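Local coordinates for protein putative NADH dehydrogenase/NAD(P)H nitroreductase (Bacteroides thetaiotaomicron VPI-5482, PDB 3KWK) that probably acts as an FMN-dependent oxidoreductase of the nitroreductase family, binding flavin mononucleotide at sites to which both subunits of a dimer contribute, at residues Ala75-Gln80 with Val120-Tyr125; Ala69-Tyr74 with Met131-Lys136; Ala45-Gly48 with Arg52-Glu55; Ile85-Asp90 with Ala103-Ile108. One frame throughout, in Å; residues are numbered along the deposited sequence.

Contacts 1 and 2 serve one flavin mononucleotide (FMN), whereas contact 3 belongs to the other flavin of the dimer. Contacts 1 and 2 have centres 9 Å apart; Lys76 NZ lies 2.9 Å from Ala69 O, a probable hydrogen bond between them. Contact 3 sits about 22 Å from contact 1, centre to centre, on the opposite side of the chain's middle. Contact 4 lies between: Ala105 CB packs 3.8 Å from Trp121 CZ3 of contact 1, Ile86 CG2 3.7 Å from Val134 CG1 of contact 2, and Cys88 N stands 2.8 Å from Glu55 O of contact 3, strands 83-90 and 54-59 being sheet neighbours.

Contact 1. Residues Ala75-Gln80 with Val120-Tyr125; sequences AKMLTQ and VWTAAY. With FMN (flavin mononucleotide), chain B.
Met77, modelled as selenomethionine, meets Val120 and Thr122 end on, beside the pyrimidine side of the FMN in the nitroreductase-fold pocket. Its CG stands between the backbone N and the carbonyl carbon (chi1 78°), and bends at the next two torsions hook the tip toward strand 118-123. The two terminal atoms divide the work: Met77 SE touches Thr122 CG2 at 3.9 Å, while Met77 CE meets Val120 CG1 at 4.0 Å and also flanks FMN O2 at 3.6 Å. Val120 likewise uses both branches, since CG2 turns to FMN N1 (3.6 Å) and leaves CG1 for the methionine. In Thr122, CG2 serves the apolar side and reaches FMN N3 as well, whereas OG1 passes Ala75 CB at 3.7 Å and is hydrogen-bonded to Val149 O in the adjacent strand, so that this buried hydroxyl is satisfied. Trp121 points elsewhere: its CG lies anti to the backbone N, and the indole lays one face over the dimethylbenzene end of the flavin, C7M standing 3.3 Å above the ring plane toward the rim. The polar link to the cofactor comes from the backbone, where Ala123 N donates to FMN O4 at 3.1 Å and 150°.

Contact 2. Residues Ala69-Tyr74 with Met131-Lys136; sequences AAALPY and MEVVRK. With FMN (flavin mononucleotide), chain B.
Val133 is the bump of this contact, pushed from helix 128-138 into the shallow hollow that Ala71 and Leu72 form where helix 62-71 ends. Both its methyls straddle the small Ala71 side chain: Val133 CG1 stands 3.7 Å and Val133 CG2 3.8 Å from Ala71 CB. The other wall is Leu72, the first residue to leave helical backbone angles. Its CB does not aim at the opposite helix, yet with CG anti to the carbonyl carbon (chi1 -66°) the branched end swings closer and slides past Val133 in the opposite direction. Leu72 CG thereby meets Val133 CG1 at 4.1 Å, and CD2 lies 4.2 Å from Val133 CB. Leu72 CD1 reaches on to Val134 CG2, a looser approach of 4.5 Å that widens the patch by one residue. These touches are all apolar, and nearly all of the 165 Å² buried comes from four residues. Two residues beyond Leu72, the chain reaches the FMN: Tyr74 O accepts a hydrogen bond from FMN N3 (2.9 Å, 155°), and Lys49 of the second subunit makes a cation-pi contact with the Tyr74 ring. Arg130, earlier on helix 128-138, packs against Leu72, Pro73 and Tyr74, while Val134 turns its side chain to Pro146 and Val149, so that the helix is held between strand 144-153 and the end of helix 62-71.

Contact 3. Residues Ala45-Gly48 with Arg52-Glu55; sequences APSG and RPWE. With FMN (flavin mononucleotide), chain C.
Ser47 and Arg52 close the loop between helix 32-43 and strand 54-59, an outer strand of this chain's antiparallel sheet in the nitroreductase fold. The polar contacts centre on Ser47. Arg52 N donates to Ser47 OG at 2.8 Å and 162°, nearly straight, with OG set anti to the backbone N of the serine (chi1 -179°). The same hydroxyl is hydrogen-bonded to Asp100 OD2, so two partners fix its rotation. Asp100 also takes Gly48 N, through OD1, while the Arg52 side chain forms a salt bridge with Asp50.

The apolar contacts gather at the six-membered end of the Trp54 indole. Ala45 CB lies 3.7 Å from Trp54 CZ3, and Ser47 CB sits 3.8 Å from Trp54 CH2. Arg52 CA stands over one face, 3.8 Å above the plane and offset toward the rim. Backbone oxygens approach the same end: Pro46 O lies at the ring edge, in plane, 3.5 Å from Trp54 CZ3, and Ala45 O comes within 3.3 Å of Trp54 CH2. Ala45 O is hydrogen-bonded to Lys164 NZ of the second subunit; its approach to the indole is a van der Waals contact.

The cofactor contact crosses the dimer interface, because this flavin is held chiefly by the second subunit through its Arg19, Ser21, Arg23, Lys162 and Lys164. From this loop, Ser47 N donates to the ribityl hydroxyl O3' of FMN at 3.0 Å and 160°.

Contact 4. Residues Ile85-Asp90 with Ala103-Ile108; sequences IIVCGD and AAAQNI
Ile108 reaches from helix 97-114 to Val87 and Ile85 on strand 83-90, and its course explains most of the contact. CB points toward the strand. From it CG1 leaves anti to the carbonyl carbon (chi1 -69°), and the extended second torsion of 170° carries the chain straight on, so the closest contact is made by the last atom. CB and CG1 thus act as a spacer, while Ile108 CG2 lies 4.3 Å from Ile85 CD1, a looser approach. The tip, Ile108 CD1, meets Val87 CG2 at 3.8 Å, the two side chains reaching for each other end to end, and Ile85 CG2 at 4.2 Å, where they cross at a slant. Val87 CG2 also lies 4.3 Å from Ala105 CB, one helical turn before Ile108, so a single methyl bridges two helix positions. Met38 of helix 32-43 and Phe56 of strand 54-59 pack against both Ile85 and Ile108. The short axes run 9.3 Å apart at closest approach and nearly antiparallel, 159° between their directions. Alternate residues, Ile85 and Val87, face the helix while Ile86 turns to the sheet's other side, as expected for a helix packed on one face of the central sheet in the alpha-beta nitroreductase fold.

Contact 1. Residues Ala75-Gln80 with Val120-Tyr125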
# COMPACT_ATOMS: atom_id res chain seq x y z
N ALA A 75 -11.16 12.40 11.61
CA ALA A 75 -9.77 12.74 11.95
C ALA A 75 -9.73 13.59 13.21
O ALA A 75 -8.88 14.51 13.35
CB ALA A 75 -9.09 13.45 10.78
N LYS A 76 -10.64 13.31 14.14
CA LYS A 76 -10.73 14.14 15.39
C LYS A 76 -9.50 14.00 16.27
O LYS A 76 -9.15 14.91 17.04
CB LYS A 76 -11.99 13.81 16.18
CG LYS A 76 -13.29 13.98 15.35
CD LYS A 76 -13.48 15.40 14.89
CE LYS A 76 -14.66 15.52 13.91
NZ LYS A 76 -14.73 16.90 13.40
N MSE A 77 -8.79 12.88 16.11
CA MSE A 77 -7.56 12.67 16.85
C MSE A 77 -6.41 13.58 16.47
O MSE A 77 -5.37 13.63 17.12
CB MSE A 77 -7.11 11.20 16.77
CG MSE A 77 -6.42 10.71 15.49
SE MSE A 77 -7.55 10.75 13.90
CE MSE A 77 -8.58 9.16 14.24
N LEU A 78 -6.56 14.32 15.37
CA LEU A 78 -5.59 15.38 15.08
C LEU A 78 -5.38 16.38 16.24
O LEU A 78 -4.32 16.97 16.32
CB LEU A 78 -6.01 16.16 13.84
CG LEU A 78 -5.77 15.46 12.50
CD1 LEU A 78 -6.52 16.19 11.37
CD2 LEU A 78 -4.26 15.43 12.19
N THR A 79 -6.36 16.59 17.11
CA THR A 79 -6.21 17.53 18.21
C THR A 79 -5.24 16.98 19.25
O THR A 79 -4.68 17.73 20.06
CB THR A 79 -7.56 17.90 18.86
OG1 THR A 79 -8.15 16.73 19.45
CG2 THR A 79 -8.50 18.59 17.86
N GLN A 80 -4.98 15.67 19.24
CA GLN A 80 -4.01 15.14 20.21
C GLN A 80 -2.71 14.68 19.58
O GLN A 80 -1.81 14.16 20.25
CB GLN A 80 -4.64 14.07 21.11
CG GLN A 80 -5.22 12.91 20.44
CD GLN A 80 -5.77 11.94 21.47
OE1 GLN A 80 -5.03 11.14 21.97
NE2 GLN A 80 -7.07 12.00 21.76
N VAL A 120 -2.54 6.38 11.94
CA VAL A 120 -3.79 5.90 11.34
C VAL A 120 -4.01 6.64 10.00
O VAL A 120 -3.83 7.87 9.92
CB VAL A 120 -4.99 6.14 12.31
CG1 VAL A 120 -5.14 7.64 12.76
CG2 VAL A 120 -6.32 5.61 11.72
N TRP A 121 -4.42 5.87 9.01
CA TRP A 121 -4.87 6.41 7.73
C TRP A 121 -6.25 6.99 7.92
O TRP A 121 -7.18 6.27 8.26
CB TRP A 121 -4.89 5.25 6.74
CG TRP A 121 -5.38 5.51 5.32
CD1 TRP A 121 -6.40 6.32 4.91
CD2 TRP A 121 -4.90 4.84 4.17
NE1 TRP A 121 -6.53 6.23 3.53
CE2 TRP A 121 -5.61 5.34 3.05
CE3 TRP A 121 -3.90 3.88 3.98
CZ2 TRP A 121 -5.42 4.85 1.77
CZ3 TRP A 121 -3.69 3.40 2.70
CH2 TRP A 121 -4.43 3.91 1.61
N THR A 122 -6.41 8.29 7.72
CA THR A 122 -7.73 8.91 7.68
C THR A 122 -7.99 9.42 6.26
O THR A 122 -7.18 10.15 5.70
CB THR A 122 -7.94 9.98 8.77
OG1 THR A 122 -7.32 11.22 8.41
CG2 THR A 122 -7.37 9.51 10.17
N ALA A 123 -9.13 9.01 5.69
CA ALA A 123 -9.39 9.32 4.28
C ALA A 123 -9.60 10.79 4.07
O ALA A 123 -10.35 11.42 4.81
CB ALA A 123 -10.66 8.57 3.79
N ALA A 124 -8.98 11.32 3.01
CA ALA A 124 -9.39 12.59 2.41
C ALA A 124 -10.15 12.16 1.13
O ALA A 124 -11.37 11.95 1.17
CB ALA A 124 -8.16 13.55 2.16
N TYR A 125 -9.43 11.91 0.04
CA TYR A 125 -9.96 11.09 -1.07
C TYR A 125 -10.62 9.82 -0.49
O TYR A 125 -10.05 9.18 0.40
CB TYR A 125 -8.84 10.74 -2.04
CG TYR A 125 -9.30 9.90 -3.22
CD1 TYR A 125 -9.38 8.52 -3.10
CD2 TYR A 125 -9.73 10.48 -4.41
CE1 TYR A 125 -9.91 7.75 -4.12
CE2 TYR A 125 -10.20 9.74 -5.44
CZ TYR A 125 -10.30 8.37 -5.31
OH TYR A 125 -10.80 7.57 -6.32
N1 FMN B . -9.57 5.42 10.28
C2 FMN B . -10.06 6.58 10.83
O2 FMN B . -10.01 6.73 12.06
N3 FMN B . -10.60 7.56 10.02
C4 FMN B . -10.70 7.43 8.65
O4 FMN B . -11.19 8.37 7.95
C4A FMN B . -10.20 6.25 8.10
N5 FMN B . -10.28 6.03 6.73
C5A FMN B . -9.63 4.97 6.16
C6 FMN B . -9.59 4.86 4.76
C7 FMN B . -8.88 3.81 4.19
C7M FMN B . -8.79 3.65 2.67
C8 FMN B . -8.24 2.87 4.97
C8M FMN B . -7.49 1.76 4.28
C9 FMN B . -8.30 2.97 6.35
C9A FMN B . -8.99 4.02 6.96
N10 FMN B . -9.09 4.13 8.35
C10 FMN B . -9.63 5.25 8.90
C1' FMN B . -8.45 3.11 9.22
C2' FMN B . -9.31 1.84 9.28
O2' FMN B . -10.48 2.06 10.07
C3' FMN B . -8.49 0.64 9.80
O3' FMN B . -7.44 0.32 8.88
C4' FMN B . -9.36 -0.63 9.99
O4' FMN B . -10.29 -0.41 11.06
C5' FMN B . -8.53 -1.89 10.26
O5' FMN B . -7.82 -1.64 11.47
P FMN B . -6.19 -1.71 11.51
O1P FMN B . -5.64 -0.58 10.62
O2P FMN B . -5.96 -1.47 13.02
O3P FMN B . -5.72 -3.07 11.04

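Contact 2. Residues Ala69-Tyr74 with Met131-Lys136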
# COMPACT_ATOMS: atom_id res chain seq x y z
N ALA A 69 -8.92 19.04 12.20
CA ALA A 69 -9.64 18.14 13.09
C ALA A 69 -11.11 18.55 13.12
O ALA A 69 -11.98 17.72 13.05
CB ALA A 69 -9.06 18.20 14.50
N ALA A 70 -11.36 19.84 13.23
CA ALA A 70 -12.75 20.30 13.38
C ALA A 70 -13.58 20.01 12.11
O ALA A 70 -14.77 19.66 12.16
CB ALA A 70 -12.78 21.79 13.69
N ALA A 71 -12.92 20.12 10.97
CA ALA A 71 -13.58 20.05 9.68
C ALA A 71 -13.64 18.62 9.11
O ALA A 71 -14.47 18.34 8.25
CB ALA A 71 -12.88 21.03 8.69
N LEU A 72 -12.79 17.70 9.57
CA LEU A 72 -12.77 16.34 9.04
C LEU A 72 -13.53 15.39 9.99
O LEU A 72 -13.31 15.40 11.22
CB LEU A 72 -11.32 15.87 8.88
CG LEU A 72 -10.54 16.62 7.84
CD1 LEU A 72 -9.04 16.30 7.90
CD2 LEU A 72 -11.07 16.30 6.44
N PRO A 73 -14.44 14.58 9.42
CA PRO A 73 -15.37 13.85 10.29
C PRO A 73 -14.75 12.70 11.09
O PRO A 73 -15.25 12.38 12.19
CB PRO A 73 -16.42 13.31 9.31
CG PRO A 73 -15.72 13.28 7.98
CD PRO A 73 -14.76 14.41 8.00
N TYR A 74 -13.70 12.09 10.57
CA TYR A 74 -13.08 10.93 11.22
C TYR A 74 -11.57 11.14 11.38
O TYR A 74 -10.78 10.19 11.32
CB TYR A 74 -13.40 9.63 10.48
CG TYR A 74 -14.89 9.44 10.32
CD1 TYR A 74 -15.66 9.01 11.37
CD2 TYR A 74 -15.52 9.76 9.12
CE1 TYR A 74 -17.04 8.88 11.24
CE2 TYR A 74 -16.88 9.63 8.97
CZ TYR A 74 -17.64 9.19 10.03
OH TYR A 74 -19.01 9.07 9.92
N MSE A 131 -11.18 16.64 0.84
CA MSE A 131 -10.02 17.01 0.02
C MSE A 131 -9.93 18.52 -0.00
O MSE A 131 -8.84 19.09 0.06
CB MSE A 131 -10.17 16.46 -1.37
CG MSE A 131 -10.27 14.92 -1.37
SE MSE A 131 -10.70 14.18 -3.11
CE MSE A 131 -9.00 14.38 -3.85
N GLU A 132 -11.08 19.19 -0.08
CA GLU A 132 -11.09 20.67 -0.07
C GLU A 132 -10.62 21.26 1.27
O GLU A 132 -9.91 22.24 1.27
CB GLU A 132 -12.48 21.19 -0.43
CG GLU A 132 -12.64 22.72 -0.37
CD GLU A 132 -11.65 23.52 -1.24
OE1 GLU A 132 -11.22 23.05 -2.33
OE2 GLU A 132 -11.35 24.67 -0.83
N VAL A 133 -10.99 20.65 2.39
CA VAL A 133 -10.47 21.05 3.71
C VAL A 133 -8.96 21.05 3.69
O VAL A 133 -8.33 22.03 4.08
CB VAL A 133 -11.01 20.15 4.85
CG1 VAL A 133 -10.29 20.41 6.18
CG2 VAL A 133 -12.51 20.37 4.99
N VAL A 134 -8.39 19.92 3.27
CA VAL A 134 -6.96 19.74 3.27
C VAL A 134 -6.32 20.73 2.33
O VAL A 134 -5.33 21.35 2.66
CB VAL A 134 -6.56 18.28 2.92
CG1 VAL A 134 -5.02 18.18 2.72
CG2 VAL A 134 -7.11 17.32 3.99
N ARG A 135 -6.92 20.93 1.15
CA ARG A 135 -6.40 21.89 0.17
C ARG A 135 -6.34 23.29 0.75
O ARG A 135 -5.35 24.01 0.59
CB ARG A 135 -7.27 21.87 -1.09
CG ARG A 135 -6.86 22.90 -2.14
CD ARG A 135 -7.65 22.72 -3.45
NE ARG A 135 -7.77 21.28 -3.85
CZ ARG A 135 -6.77 20.52 -4.30
NH1 ARG A 135 -5.57 21.01 -4.51
NH2 ARG A 135 -6.99 19.27 -4.61
N LYS A 136 -7.37 23.67 1.50
CA LYS A 136 -7.49 25.00 2.06
C LYS A 136 -6.34 25.23 3.05
O LYS A 136 -5.70 26.28 3.02
CB LYS A 136 -8.88 25.20 2.69
CG LYS A 136 -9.03 26.47 3.53
CD LYS A 136 -10.27 26.46 4.42
CE LYS A 136 -10.45 27.82 5.11
NZ LYS A 136 -11.83 28.01 5.55
N1 FMN B . -9.57 5.42 10.28
C2 FMN B . -10.06 6.58 10.83
O2 FMN B . -10.01 6.73 12.06
N3 FMN B . -10.60 7.56 10.02
C4 FMN B . -10.70 7.43 8.65
O4 FMN B . -11.19 8.37 7.95
C4A FMN B . -10.20 6.25 8.10
N5 FMN B . -10.28 6.03 6.73
C5A FMN B . -9.63 4.97 6.16
C6 FMN B . -9.59 4.86 4.76
C7 FMN B . -8.88 3.81 4.19
C7M FMN B . -8.79 3.65 2.67
C8 FMN B . -8.24 2.87 4.97
C8M FMN B . -7.49 1.76 4.28
C9 FMN B . -8.30 2.97 6.35
C9A FMN B . -8.99 4.02 6.96
N10 FMN B . -9.09 4.13 8.35
C10 FMN B . -9.63 5.25 8.90
C1' FMN B . -8.45 3.11 9.22
C2' FMN B . -9.31 1.84 9.28
O2' FMN B . -10.48 2.06 10.07
C3' FMN B . -8.49 0.64 9.80
O3' FMN B . -7.44 0.32 8.88
C4' FMN B . -9.36 -0.63 9.99
O4' FMN B . -10.29 -0.41 11.06
C5' FMN B . -8.53 -1.89 10.26
O5' FMN B . -7.82 -1.64 11.47
P FMN B . -6.19 -1.71 11.51
O1P FMN B . -5.64 -0.58 10.62
O2P FMN B . -5.96 -1.47 13.02
O3P FMN B . -5.72 -3.07 11.04

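Contact 3. Residues Ala45-Gly48 with Arg52-Glu55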
# COMPACT_ATOMS: atom_id res chain seq x y z
N ALA A 45 7.83 3.39 -2.17
CA ALA A 45 6.73 2.66 -2.80
C ALA A 45 6.95 2.35 -4.29
O ALA A 45 7.68 3.05 -5.03
CB ALA A 45 5.42 3.49 -2.67
N PRO A 46 6.26 1.30 -4.78
CA PRO A 46 6.23 1.08 -6.22
C PRO A 46 5.39 2.22 -6.85
O PRO A 46 4.68 2.92 -6.12
CB PRO A 46 5.50 -0.26 -6.37
CG PRO A 46 4.63 -0.35 -5.12
CD PRO A 46 5.49 0.27 -4.05
N SER A 47 5.48 2.39 -8.16
CA SER A 47 4.82 3.51 -8.85
C SER A 47 4.51 3.19 -10.29
O SER A 47 5.43 2.77 -10.97
CB SER A 47 5.74 4.74 -8.82
OG SER A 47 5.15 5.87 -9.46
N GLY A 48 3.26 3.33 -10.71
CA GLY A 48 2.91 3.12 -12.10
C GLY A 48 3.78 3.94 -13.05
O GLY A 48 3.88 5.16 -12.91
N ARG A 52 6.38 8.36 -9.79
CA ARG A 52 6.67 8.89 -8.47
C ARG A 52 5.87 10.17 -8.20
O ARG A 52 6.44 11.20 -7.90
CB ARG A 52 8.15 9.08 -8.21
CG ARG A 52 9.00 7.85 -8.62
CD ARG A 52 10.48 8.10 -8.47
NE ARG A 52 11.21 6.99 -9.08
CZ ARG A 52 12.54 6.89 -9.12
NH1 ARG A 52 13.29 7.81 -8.58
NH2 ARG A 52 13.09 5.83 -9.70
N PRO A 53 4.54 10.05 -8.31
CA PRO A 53 3.70 11.24 -8.26
C PRO A 53 3.37 11.77 -6.87
O PRO A 53 2.66 12.76 -6.72
CB PRO A 53 2.41 10.76 -8.93
CG PRO A 53 2.29 9.35 -8.49
CD PRO A 53 3.74 8.84 -8.53
N TRP A 54 3.90 11.12 -5.85
CA TRP A 54 3.62 11.52 -4.46
C TRP A 54 4.21 12.85 -4.05
O TRP A 54 5.28 13.25 -4.52
CB TRP A 54 4.07 10.43 -3.49
CG TRP A 54 5.37 9.83 -3.86
CD1 TRP A 54 6.57 10.43 -3.86
CD2 TRP A 54 5.57 8.51 -4.37
NE1 TRP A 54 7.55 9.58 -4.29
CE2 TRP A 54 6.95 8.39 -4.65
CE3 TRP A 54 4.73 7.43 -4.64
CZ2 TRP A 54 7.51 7.19 -5.12
CZ3 TRP A 54 5.28 6.26 -5.11
CH2 TRP A 54 6.65 6.17 -5.38
N GLU A 55 3.49 13.53 -3.19
CA GLU A 55 3.89 14.75 -2.51
C GLU A 55 3.45 14.62 -1.06
O GLU A 55 2.29 14.24 -0.81
CB GLU A 55 3.23 15.99 -3.18
CG GLU A 55 3.59 16.19 -4.67
CD GLU A 55 5.02 16.66 -4.94
OE1 GLU A 55 5.74 17.12 -4.03
OE2 GLU A 55 5.43 16.52 -6.12
N1 FMN C . 5.16 -3.06 -13.81
C2 FMN C . 4.95 -3.84 -14.91
O2 FMN C . 5.90 -4.52 -15.35
N3 FMN C . 3.71 -3.87 -15.53
C4 FMN C . 2.65 -3.12 -15.09
O4 FMN C . 1.52 -3.19 -15.68
C4A FMN C . 2.86 -2.32 -13.97
N5 FMN C . 1.85 -1.52 -13.47
C5A FMN C . 1.99 -0.88 -12.27
C6 FMN C . 0.89 -0.21 -11.72
C7 FMN C . 1.02 0.39 -10.48
C7M FMN C . -0.15 1.13 -9.82
C8 FMN C . 2.22 0.35 -9.78
C8M FMN C . 2.29 1.02 -8.43
C9 FMN C . 3.31 -0.29 -10.34
C9A FMN C . 3.20 -0.92 -11.59
N10 FMN C . 4.29 -1.56 -12.19
C10 FMN C . 4.11 -2.30 -13.32
C1' FMN C . 5.60 -1.58 -11.49
C2' FMN C . 6.33 -0.25 -11.66
O2' FMN C . 6.82 -0.09 -13.00
C3' FMN C . 7.46 -0.09 -10.62
O3' FMN C . 6.91 -0.04 -9.30
C4' FMN C . 8.29 1.21 -10.84
O4' FMN C . 9.02 1.09 -12.07
C5' FMN C . 9.25 1.51 -9.69
O5' FMN C . 10.14 0.40 -9.61
P FMN C . 10.28 -0.48 -8.24
O1P FMN C . 8.93 -1.18 -7.99
O2P FMN C . 11.40 -1.45 -8.67
O3P FMN C . 10.66 0.43 -7.09

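Contact 4. Residues Ile85-Asp90 with Ala103-Ile108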
# COMPACT_ATOMS: atom_id res chain seq x y z
N ILE A 85 1.26 13.49 8.59
CA ILE A 85 1.75 13.51 7.20
C ILE A 85 0.54 13.41 6.30
O ILE A 85 -0.28 12.48 6.45
CB ILE A 85 2.72 12.36 6.91
CG1 ILE A 85 3.99 12.55 7.75
CG2 ILE A 85 3.08 12.30 5.40
CD1 ILE A 85 4.94 11.35 7.72
N ILE A 86 0.42 14.36 5.37
CA ILE A 86 -0.62 14.35 4.37
C ILE A 86 -0.05 13.77 3.10
O ILE A 86 0.88 14.33 2.53
CB ILE A 86 -1.21 15.74 4.15
CG1 ILE A 86 -1.62 16.36 5.49
CG2 ILE A 86 -2.42 15.64 3.17
CD1 ILE A 86 -2.49 17.59 5.33
N VAL A 87 -0.55 12.61 2.69
CA VAL A 87 -0.07 11.94 1.48
C VAL A 87 -0.90 12.41 0.30
O VAL A 87 -2.14 12.21 0.29
CB VAL A 87 -0.12 10.39 1.57
CG1 VAL A 87 0.38 9.75 0.27
CG2 VAL A 87 0.64 9.87 2.86
N CYS A 88 -0.26 13.03 -0.67
CA CYS A 88 -0.94 13.59 -1.83
C CYS A 88 -0.34 13.02 -3.09
O CYS A 88 0.78 12.54 -3.09
CB CYS A 88 -0.77 15.11 -1.91
SG CYS A 88 -1.22 16.00 -0.42
N GLY A 89 -1.08 13.16 -4.18
CA GLY A 89 -0.62 12.71 -5.50
C GLY A 89 -0.72 13.80 -6.54
O GLY A 89 -1.71 14.53 -6.57
N ASP A 90 0.29 13.91 -7.41
CA ASP A 90 0.20 14.87 -8.51
C ASP A 90 -0.58 14.24 -9.67
O ASP A 90 -0.03 13.47 -10.46
CB ASP A 90 1.59 15.31 -8.93
CG ASP A 90 1.56 16.42 -9.98
OD1 ASP A 90 0.46 16.70 -10.50
OD2 ASP A 90 2.63 17.04 -10.20
N ALA A 103 0.10 2.76 -1.70
CA ALA A 103 1.28 1.96 -1.36
C ALA A 103 2.27 2.80 -0.49
O ALA A 103 2.83 2.29 0.47
CB ALA A 103 1.96 1.42 -2.65
N ALA A 104 2.41 4.09 -0.82
CA ALA A 104 3.27 5.00 -0.06
C ALA A 104 2.73 5.14 1.36
O ALA A 104 3.49 5.09 2.35
CB ALA A 104 3.39 6.40 -0.71
N ALA A 105 1.42 5.31 1.47
CA ALA A 105 0.82 5.46 2.78
C ALA A 105 1.04 4.21 3.62
O ALA A 105 1.32 4.32 4.81
CB ALA A 105 -0.68 5.77 2.65
N GLN A 106 0.93 3.04 3.00
CA GLN A 106 1.09 1.79 3.75
C GLN A 106 2.54 1.68 4.22
O GLN A 106 2.82 1.26 5.36
CB GLN A 106 0.73 0.55 2.92
CG GLN A 106 0.97 -0.80 3.60
CD GLN A 106 0.19 -1.01 4.86
OE1 GLN A 106 -0.64 -0.17 5.24
NE2 GLN A 106 0.42 -2.16 5.52
N ASN A 107 3.52 2.06 3.39
CA ASN A 107 4.91 2.12 3.86
C ASN A 107 5.09 3.05 5.06
O ASN A 107 5.85 2.74 5.98
CB ASN A 107 5.83 2.56 2.74
CG ASN A 107 6.20 1.44 1.81
OD1 ASN A 107 5.82 0.27 2.01
ND2 ASN A 107 6.98 1.79 0.76
N ILE A 108 4.42 4.19 5.04
CA ILE A 108 4.51 5.13 6.17
C ILE A 108 3.95 4.49 7.42
O ILE A 108 4.54 4.60 8.53
CB ILE A 108 3.77 6.46 5.86
CG1 ILE A 108 4.57 7.21 4.75
CG2 ILE A 108 3.56 7.32 7.16
CD1 ILE A 108 3.91 8.41 4.13